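Local structure of 4'-phospho-dehydrooxetanocin synthase (Bacillus megaterium, 5UL3) at residues I10-S22 with R34-D46. The protein catalyses the oxidative ring contraction of dAMP to an oxetane aldehyde in oxetanocin A biosynthesis, using cobalamin, a [4Fe-4S] cluster and S-adenosylmethionine. Residues are numbered along the deposited sequence; the frame is centred on the assembly and turned at random.
Sequences IEYYLKELKEIFS and RCEELFKRSKEFD
Tyr13 and Phe39 lie face to face, their ring centroids 4.0 Å apart and their planes only 12° from parallel. CE2 of Phe39 sits over the centre of the tyrosine ring. Tyr13 points toward helix 28-39, and with CG anti to its carbonyl carbon lays its ring over Phe39. The tyrosine edge meets the backbone of Leu38, with CE1 3.6 Å from Leu38 O in the ring plane. That carbonyl oxygen is buried here and has no hydrogen-bond partner in the model.

Leu38 is a knob in a hole formed by Tyr12, Tyr13, Glu16 and Leu17. Its CD1 packs 3.7 Å from Tyr12 CE2, and both of its methyls touch Glu16 CB. Leu17 CD2 touches both Leu38 CD2 and Cys35, coming to 3.5 Å from Cys35 SG. The sulfur also meets Phe21 CE1 obliquely.

The contact joins helices 7-21 and 28-39 as an antiparallel helical hairpin in the N-terminal domain, far from the cofactors. Over these segments the helix axes come within 10.7 Å, at 158°. The hairpin packs on the four-stranded antiparallel sheet: Leu17 and Phe39 touch Leu61 and Phe73, while Cys35 rests on Ile50 and Val52.

Beyond the end of helix 28-39, Arg41 turns back to Tyr12. Its NE donates a long, bent hydrogen bond to Tyr12 OH, 3.3 Å and 139°, with the oxygen tilted from the guanidinium plane. Glu16 OE2 lies 4.4 Å from Arg41 NH2, too far and too far out of plane for a salt bridge, though the charges may attract weakly. Glu16 OE1 is in a salt bridge with Lys15 NZ.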
ATOM      1  N   ILE A  10     -10.635 -28.381  34.074  1.00 43.95           N
ATOM      2  CA  ILE A  10     -10.871 -28.071  32.665  1.00 60.33           C
ATOM      3  C   ILE A  10     -11.430 -26.663  32.526  1.00 56.63           C
ATOM      4  O   ILE A  10     -10.971 -25.869  31.693  1.00 46.96           O
ATOM      5  CB  ILE A  10     -11.811 -29.117  32.034  1.00 52.07           C
ATOM      6  CG1 ILE A  10     -11.075 -30.440  31.799  1.00 53.50           C
ATOM      7  CG2 ILE A  10     -12.415 -28.608  30.731  1.00 48.53           C
ATOM      8  CD1 ILE A  10     -12.001 -31.580  31.374  1.00 54.21           C
ATOM      9  N   GLU A  11     -12.435 -26.338  33.342  1.00 54.36           N
ATOM     10  CA  GLU A  11     -13.015 -25.002  33.334  1.00 45.61           C
ATOM     11  C   GLU A  11     -11.955 -23.957  33.642  1.00 54.15           C
ATOM     12  O   GLU A  11     -11.836 -22.942  32.943  1.00 50.29           O
ATOM     13  CB  GLU A  11     -14.157 -24.947  34.347  1.00 63.30           C
ATOM     14  CG  GLU A  11     -14.849 -23.608  34.493  1.00 71.80           C
ATOM     15  CD  GLU A  11     -15.808 -23.592  35.675  1.00 83.33           C
ATOM     16  OE1 GLU A  11     -15.441 -24.129  36.745  1.00 72.31           O
ATOM     17  OE2 GLU A  11     -16.931 -23.059  35.531  1.00 89.00           O
ATOM     18  N   TYR A  12     -11.155 -24.210  34.678  1.00 47.42           N
ATOM     19  CA  TYR A  12     -10.077 -23.299  35.033  1.00 57.11           C
ATOM     20  C   TYR A  12      -9.072 -23.155  33.896  1.00 53.20           C
ATOM     21  O   TYR A  12      -8.580 -22.052  33.626  1.00 45.05           O
ATOM     22  CB  TYR A  12      -9.391 -23.801  36.297  1.00 41.26           C
ATOM     23  CG  TYR A  12      -8.144 -23.055  36.677  1.00 39.05           C
ATOM     24  CD1 TYR A  12      -8.213 -21.871  37.393  1.00 45.53           C
ATOM     25  CD2 TYR A  12      -6.894 -23.548  36.341  1.00 40.20           C
ATOM     26  CE1 TYR A  12      -7.063 -21.190  37.752  1.00 50.37           C
ATOM     27  CE2 TYR A  12      -5.746 -22.879  36.694  1.00 53.15           C
ATOM     28  CZ  TYR A  12      -5.832 -21.701  37.397  1.00 50.28           C
ATOM     29  OH  TYR A  12      -4.674 -21.040  37.741  1.00 66.51           O
ATOM     30  N   TYR A  13      -8.742 -24.260  33.227  1.00 49.84           N
ATOM     31  CA  TYR A  13      -7.747 -24.205  32.164  1.00 51.56           C
ATOM     32  C   TYR A  13      -8.264 -23.414  30.965  1.00 41.27           C
ATOM     33  O   TYR A  13      -7.527 -22.610  30.386  1.00 40.29           O
ATOM     34  CB  TYR A  13      -7.340 -25.620  31.753  1.00 51.79           C
ATOM     35  CG  TYR A  13      -6.320 -26.266  32.671  1.00 50.78           C
ATOM     36  CD1 TYR A  13      -5.239 -25.543  33.162  1.00 57.05           C
ATOM     37  CD2 TYR A  13      -6.436 -27.601  33.041  1.00 59.46           C
ATOM     38  CE1 TYR A  13      -4.301 -26.135  34.002  1.00 59.43           C
ATOM     39  CE2 TYR A  13      -5.511 -28.200  33.880  1.00 56.07           C
ATOM     40  CZ  TYR A  13      -4.446 -27.467  34.357  1.00 61.94           C
ATOM     41  OH  TYR A  13      -3.525 -28.070  35.186  1.00 64.75           O
ATOM     42  N   LEU A  14      -9.530 -23.606  30.599  1.00 37.34           N
ATOM     43  CA  LEU A  14     -10.101 -22.868  29.478  1.00 43.86           C
ATOM     44  C   LEU A  14     -10.192 -21.377  29.787  1.00 51.77           C
ATOM     45  O   LEU A  14      -9.852 -20.538  28.941  1.00 39.40           O
ATOM     46  CB  LEU A  14     -11.478 -23.427  29.133  1.00 36.13           C
ATOM     47  CG  LEU A  14     -11.559 -24.781  28.409  1.00 39.22           C
ATOM     48  CD1 LEU A  14     -12.994 -25.262  28.363  1.00 35.12           C
ATOM     49  CD2 LEU A  14     -10.989 -24.668  26.989  1.00 36.67           C
ATOM     50  N   LYS A  15     -10.647 -21.031  30.993  1.00 41.97           N
ATOM     51  CA  LYS A  15     -10.758 -19.627  31.379  1.00 41.21           C
ATOM     52  C   LYS A  15      -9.402 -18.942  31.343  1.00 39.84           C
ATOM     53  O   LYS A  15      -9.266 -17.836  30.809  1.00 42.71           O
ATOM     54  CB  LYS A  15     -11.379 -19.520  32.776  1.00 47.85           C
ATOM     55  CG  LYS A  15     -11.139 -18.185  33.468  1.00 49.58           C
ATOM     56  CD  LYS A  15     -11.520 -18.251  34.944  1.00 58.36           C
ATOM     57  CE  LYS A  15     -11.208 -16.941  35.651  1.00 70.16           C
ATOM     58  NZ  LYS A  15      -9.750 -16.627  35.599  1.00 64.31           N
ATOM     59  N   GLU A  16      -8.380 -19.587  31.913  1.00 39.74           N
ATOM     60  CA  GLU A  16      -7.043 -19.009  31.894  1.00 40.05           C
ATOM     61  C   GLU A  16      -6.490 -18.947  30.475  1.00 38.55           C
ATOM     62  O   GLU A  16      -5.750 -18.019  30.130  1.00 35.48           O
ATOM     63  CB  GLU A  16      -6.102 -19.810  32.789  1.00 48.30           C
ATOM     64  CG  GLU A  16      -6.399 -19.700  34.280  1.00 50.38           C
ATOM     65  CD  GLU A  16      -6.309 -18.278  34.786  1.00 40.79           C
ATOM     66  OE1 GLU A  16      -7.366 -17.685  35.080  1.00 49.97           O
ATOM     67  OE2 GLU A  16      -5.182 -17.749  34.868  1.00 56.33           O
ATOM     68  N   LEU A  17      -6.805 -19.951  29.654  1.00 38.55           N
ATOM     69  CA  LEU A  17      -6.328 -19.952  28.274  1.00 38.84           C
ATOM     70  C   LEU A  17      -7.001 -18.852  27.471  1.00 33.17           C
ATOM     71  O   LEU A  17      -6.356 -18.199  26.639  1.00 35.85           O
ATOM     72  CB  LEU A  17      -6.578 -21.317  27.630  1.00 31.10           C
ATOM     73  CG  LEU A  17      -5.598 -22.424  28.028  1.00 35.25           C
ATOM     74  CD1 LEU A  17      -6.024 -23.763  27.444  1.00 40.43           C
ATOM     75  CD2 LEU A  17      -4.184 -22.086  27.618  1.00 31.61           C
ATOM     76  N   LYS A  18      -8.297 -18.637  27.703  1.00 33.43           N
ATOM     77  CA  LYS A  18      -9.004 -17.549  27.035  1.00 35.92           C
ATOM     78  C   LYS A  18      -8.354 -16.204  27.339  1.00 38.66           C
ATOM     79  O   LYS A  18      -8.296 -15.321  26.471  1.00 37.22           O
ATOM     80  CB  LYS A  18     -10.473 -17.569  27.456  1.00 34.08           C
ATOM     81  CG  LYS A  18     -11.398 -16.639  26.706  1.00 38.37           C
ATOM     82  CD  LYS A  18     -12.835 -16.992  27.067  1.00 52.91           C
ATOM     83  CE  LYS A  18     -13.829 -16.486  26.047  1.00 60.14           C
ATOM     84  NZ  LYS A  18     -13.719 -17.212  24.745  1.00 51.10           N
ATOM     85  N   GLU A  19      -7.840 -16.031  28.560  0.50 34.99           N
ATOM     86  CA  GLU A  19      -7.177 -14.779  28.903  0.50 33.55           C
ATOM     87  C   GLU A  19      -5.794 -14.699  28.275  0.50 33.91           C
ATOM     88  O   GLU A  19      -5.366 -13.622  27.841  0.50 36.78           O
ATOM     89  CB  GLU A  19      -7.086 -14.623  30.425  0.50 37.25           C
ATOM     90  CG  GLU A  19      -6.517 -13.280  30.881  0.50 41.07           C
ATOM     91  CD  GLU A  19      -7.438 -12.102  30.586  0.50 35.04           C
ATOM     92  OE1 GLU A  19      -6.956 -10.952  30.604  0.50 49.15           O
ATOM     93  OE2 GLU A  19      -8.643 -12.319  30.343  0.50 38.26           O
ATOM     94  N   ILE A  20      -5.077 -15.823  28.215  1.00 28.23           N
ATOM     95  CA  ILE A  20      -3.775 -15.833  27.562  1.00 25.76           C
ATOM     96  C   ILE A  20      -3.934 -15.526  26.079  1.00 28.52           C
ATOM     97  O   ILE A  20      -3.229 -14.673  25.517  1.00 29.82           O
ATOM     98  CB  ILE A  20      -3.074 -17.182  27.761  1.00 30.63           C
ATOM     99  CG1 ILE A  20      -2.730 -17.390  29.245  1.00 40.44           C
ATOM    100  CG2 ILE A  20      -1.804 -17.214  26.925  1.00 30.70           C
ATOM    101  CD1 ILE A  20      -2.301 -18.812  29.578  1.00 36.98           C
ATOM    102  N   PHE A  21      -4.877 -16.215  25.430  1.00 28.21           N
ATOM    103  CA  PHE A  21      -5.031 -16.087  23.979  1.00 32.66           C
ATOM    104  C   PHE A  21      -5.574 -14.724  23.568  1.00 36.52           C
ATOM    105  O   PHE A  21      -5.444 -14.342  22.395  1.00 31.19           O
ATOM    106  CB  PHE A  21      -5.953 -17.191  23.452  1.00 30.09           C
ATOM    107  CG  PHE A  21      -5.375 -18.592  23.553  1.00 22.78           C
ATOM    108  CD1 PHE A  21      -4.039 -18.807  23.867  1.00 29.02           C
ATOM    109  CD2 PHE A  21      -6.187 -19.698  23.293  1.00 28.14           C
ATOM    110  CE1 PHE A  21      -3.517 -20.101  23.938  1.00 30.08           C
ATOM    111  CE2 PHE A  21      -5.677 -20.988  23.364  1.00 27.02           C
ATOM    112  CZ  PHE A  21      -4.340 -21.189  23.688  1.00 29.60           C
ATOM    113  N   SER A  22      -6.205 -13.992  24.487  1.00 29.68           N
ATOM    114  CA  SER A  22      -6.683 -12.651  24.173  1.00 30.57           C
ATOM    115  C   SER A  22      -5.543 -11.681  23.906  1.00 33.93           C
ATOM    116  O   SER A  22      -5.785 -10.604  23.342  1.00 35.57           O
ATOM    117  CB  SER A  22      -7.555 -12.112  25.309  1.00 39.11           C
ATOM    118  OG  SER A  22      -6.727 -11.665  26.373  1.00 35.98           O
ATOM    119  N   ARG A  34       3.492 -19.044  28.345  1.00 35.05           N
ATOM    120  CA  ARG A  34       2.456 -18.839  29.348  1.00 38.71           C
ATOM    121  C   ARG A  34       1.547 -20.051  29.480  1.00 50.01           C
ATOM    122  O   ARG A  34       0.960 -20.266  30.549  1.00 42.00           O
ATOM    123  CB  ARG A  34       1.644 -17.592  29.023  1.00 37.65           C
ATOM    124  CG  ARG A  34       2.464 -16.324  29.136  1.00 41.75           C
ATOM    125  CD  ARG A  34       1.840 -15.169  28.378  1.00 49.59           C
ATOM    126  NE  ARG A  34       2.732 -14.011  28.326  1.00 45.01           N
ATOM    127  CZ  ARG A  34       2.432 -12.815  28.816  1.00 52.67           C
ATOM    128  NH1 ARG A  34       1.253 -12.609  29.395  1.00 49.78           N
ATOM    129  NH2 ARG A  34       3.307 -11.823  28.717  1.00 49.58           N
ATOM    130  N   CYS A  35       1.411 -20.852  28.416  1.00 42.48           N
ATOM    131  CA  CYS A  35       0.622 -22.076  28.527  1.00 36.31           C
ATOM    132  C   CYS A  35       1.356 -23.135  29.347  1.00 40.06           C
ATOM    133  O   CYS A  35       0.734 -23.855  30.139  1.00 41.46           O
ATOM    134  CB  CYS A  35       0.274 -22.621  27.140  1.00 39.44           C
ATOM    135  SG  CYS A  35      -0.974 -21.653  26.246  1.00 37.24           S
ATOM    136  N   GLU A  36       2.674 -23.248  29.170  1.00 41.42           N
ATOM    137  CA  GLU A  36       3.444 -24.188  29.982  1.00 52.03           C
ATOM    138  C   GLU A  36       3.366 -23.830  31.457  1.00 55.94           C
ATOM    139  O   GLU A  36       3.158 -24.706  32.305  1.00 55.14           O
ATOM    140  CB  GLU A  36       4.899 -24.223  29.520  1.00 50.91           C
ATOM    141  CG  GLU A  36       5.052 -24.744  28.111  1.00 57.20           C
ATOM    142  CD  GLU A  36       6.235 -25.673  27.952  1.00 74.28           C
ATOM    143  OE1 GLU A  36       7.296 -25.207  27.478  1.00 77.36           O
ATOM    144  OE2 GLU A  36       6.101 -26.867  28.308  1.00 69.89           O
ATOM    145  N   GLU A  37       3.507 -22.544  31.779  1.00 50.43           N
ATOM    146  CA  GLU A  37       3.463 -22.117  33.173  1.00 55.80           C
ATOM    147  C   GLU A  37       2.088 -22.339  33.788  1.00 61.29           C
ATOM    148  O   GLU A  37       1.978 -22.556  35.000  1.00 59.32           O
ATOM    149  CB  GLU A  37       3.887 -20.650  33.265  1.00 47.19           C
ATOM    150  CG  GLU A  37       5.312 -20.428  32.762  1.00 62.46           C
ATOM    151  CD  GLU A  37       5.741 -18.967  32.730  1.00 72.15           C
ATOM    152  OE1 GLU A  37       4.868 -18.078  32.590  1.00 69.07           O
ATOM    153  OE2 GLU A  37       6.963 -18.714  32.837  1.00 69.39           O
ATOM    154  N   LEU A  38       1.034 -22.308  32.972  1.00 49.29           N
ATOM    155  CA  LEU A  38      -0.313 -22.544  33.476  1.00 52.17           C
ATOM    156  C   LEU A  38      -0.561 -24.025  33.748  1.00 59.94           C
ATOM    157  O   LEU A  38      -1.289 -24.376  34.685  1.00 54.19           O
ATOM    158  CB  LEU A  38      -1.340 -22.009  32.478  1.00 48.36           C
ATOM    159  CG  LEU A  38      -2.770 -22.531  32.618  1.00 40.25           C
ATOM    160  CD1 LEU A  38      -3.416 -22.033  33.903  1.00 46.29           C
ATOM    161  CD2 LEU A  38      -3.640 -22.184  31.399  1.00 42.01           C
ATOM    162  N   PHE A  39       0.025 -24.908  32.942  1.00 57.10           N
ATOM    163  CA  PHE A  39      -0.209 -26.334  33.116  1.00 62.66           C
ATOM    164  C   PHE A  39       0.793 -26.986  34.057  1.00 65.52           C
ATOM    165  O   PHE A  39       0.486 -28.034  34.643  1.00 76.62           O
ATOM    166  CB  PHE A  39      -0.222 -27.033  31.749  1.00 48.35           C
ATOM    167  CG  PHE A  39      -1.560 -26.967  31.067  1.00 50.81           C
ATOM    168  CD1 PHE A  39      -1.935 -25.842  30.351  1.00 39.22           C
ATOM    169  CD2 PHE A  39      -2.462 -28.015  31.172  1.00 37.69           C
ATOM    170  CE1 PHE A  39      -3.181 -25.774  29.751  1.00 41.81           C
ATOM    171  CE2 PHE A  39      -3.699 -27.951  30.572  1.00 47.35           C
ATOM    172  CZ  PHE A  39      -4.059 -26.827  29.854  1.00 44.04           C
ATOM    173  N   LYS A  40       1.960 -26.378  34.241  1.00 66.54           N
ATOM    174  CA  LYS A  40       2.894 -26.793  35.277  1.00 74.16           C
ATOM    175  C   LYS A  40       2.524 -26.256  36.657  1.00 77.34           C
ATOM    176  O   LYS A  40       3.257 -26.513  37.618  1.00 84.40           O
ATOM    177  CB  LYS A  40       4.312 -26.347  34.908  1.00 68.34           C
ATOM    178  CG  LYS A  40       4.860 -27.018  33.661  1.00 67.53           C
ATOM    179  CD  LYS A  40       6.301 -26.611  33.402  1.00 64.24           C
ATOM    180  CE  LYS A  40       6.886 -27.396  32.237  1.00 74.07           C
ATOM    181  NZ  LYS A  40       8.317 -27.049  31.996  1.00 84.12           N
ATOM    182  N   ARG A  41       1.412 -25.523  36.784  1.00 74.76           N
ATOM    183  CA  ARG A  41       0.994 -24.977  38.070  1.00 78.86           C
ATOM    184  C   ARG A  41       0.340 -26.016  38.973  1.00 82.93           C
ATOM    185  O   ARG A  41       0.044 -25.708  40.133  1.00 75.14           O
ATOM    186  CB  ARG A  41       0.031 -23.804  37.870  1.00 72.20           C
ATOM    187  CG  ARG A  41       0.346 -22.617  38.765  1.00 77.88           C
ATOM    188  CD  ARG A  41      -0.840 -21.676  38.964  1.00 78.04           C
ATOM    189  NE  ARG A  41      -1.393 -21.146  37.717  1.00 79.03           N
ATOM    190  CZ  ARG A  41      -0.801 -20.229  36.954  1.00 82.45           C
ATOM    191  NH1 ARG A  41       0.391 -19.741  37.287  1.00 84.90           N
ATOM    192  NH2 ARG A  41      -1.400 -19.806  35.846  1.00 68.77           N
ATOM    193  N   SER A  42       0.098 -27.224  38.468  1.00 90.21           N
ATOM    194  CA  SER A  42      -0.383 -28.340  39.269  1.00 91.51           C
ATOM    195  C   SER A  42       0.540 -29.527  39.047  1.00 99.39           C
ATOM    196  O   SER A  42       0.835 -29.878  37.899  1.00103.95           O
ATOM    197  CB  SER A  42      -1.824 -28.726  38.905  1.00 73.79           C
ATOM    198  OG  SER A  42      -2.750 -27.734  39.306  1.00 68.63           O
ATOM    199  N   LYS A  43       1.002 -30.135  40.142  1.00 91.87           N
ATOM    200  CA  LYS A  43       1.636 -31.445  40.049  1.00 95.23           C
ATOM    201  C   LYS A  43       0.639 -32.538  39.686  1.00 97.03           C
ATOM    202  O   LYS A  43       1.054 -33.676  39.439  1.00 97.11           O
ATOM    203  CB  LYS A  43       2.333 -31.795  41.364  1.00 95.95           C
ATOM    204  CG  LYS A  43       3.666 -31.095  41.582  1.00106.20           C
ATOM    205  CD  LYS A  43       4.756 -31.663  40.682  1.00108.42           C
ATOM    206  CE  LYS A  43       6.111 -31.046  41.005  1.00101.46           C
ATOM    207  NZ  LYS A  43       7.208 -31.611  40.172  1.00 91.52           N
ATOM    208  N   GLU A  44      -0.655 -32.218  39.652  1.00 94.81           N
ATOM    209  CA  GLU A  44      -1.723 -33.141  39.268  1.00100.40           C
ATOM    210  C   GLU A  44      -1.942 -33.178  37.763  1.00 96.46           C
ATOM    211  O   GLU A  44      -3.082 -33.282  37.294  1.00 82.24           O
ATOM    212  CB  GLU A  44      -3.008 -32.761  39.993  1.00 97.32           C
ATOM    213  CG  GLU A  44      -2.945 -32.931  41.499  1.00 88.58           C
ATOM    214  CD  GLU A  44      -4.146 -32.323  42.187  1.00 69.02           C
ATOM    215  OE1 GLU A  44      -4.069 -31.138  42.580  1.00 63.75           O
ATOM    216  OE2 GLU A  44      -5.173 -33.023  42.312  1.00 67.04           O
ATOM    217  N   PHE A  45      -0.854 -33.085  36.997  1.00 96.77           N
ATOM    218  CA  PHE A  45      -0.869 -33.162  35.541  1.00 89.89           C
ATOM    219  C   PHE A  45       0.558 -33.057  35.019  1.00 84.86           C
ATOM    220  O   PHE A  45       1.223 -32.034  35.223  1.00 84.72           O
ATOM    221  CB  PHE A  45      -1.733 -32.050  34.936  1.00 90.05           C
ATOM    222  CG  PHE A  45      -2.101 -32.277  33.496  1.00 82.99           C
ATOM    223  CD1 PHE A  45      -1.713 -33.434  32.832  1.00 79.42           C
ATOM    224  CD2 PHE A  45      -2.839 -31.331  32.803  1.00 80.40           C
ATOM    225  CE1 PHE A  45      -2.050 -33.641  31.506  1.00 71.51           C
ATOM    226  CE2 PHE A  45      -3.182 -31.533  31.478  1.00 69.66           C
ATOM    227  CZ  PHE A  45      -2.785 -32.689  30.829  1.00 67.82           C
ATOM    228  N   ASP A  46       1.044 -34.104  34.356  1.00 71.21           N
ATOM    229  CA  ASP A  46       2.316 -34.047  33.655  1.00 70.62           C
ATOM    230  C   ASP A  46       2.103 -34.381  32.185  1.00 68.47           C
ATOM    231  O   ASP A  46       1.245 -35.198  31.832  1.00 59.33           O
ATOM    232  CB  ASP A  46       3.354 -34.996  34.266  1.00 73.94           C
ATOM    233  CG  ASP A  46       4.772 -34.677  33.810  1.00 86.86           C
ATOM    234  OD1 ASP A  46       5.280 -33.584  34.154  1.00 84.42           O
ATOM    235  OD2 ASP A  46       5.374 -35.514  33.102  1.00 86.54           O
TER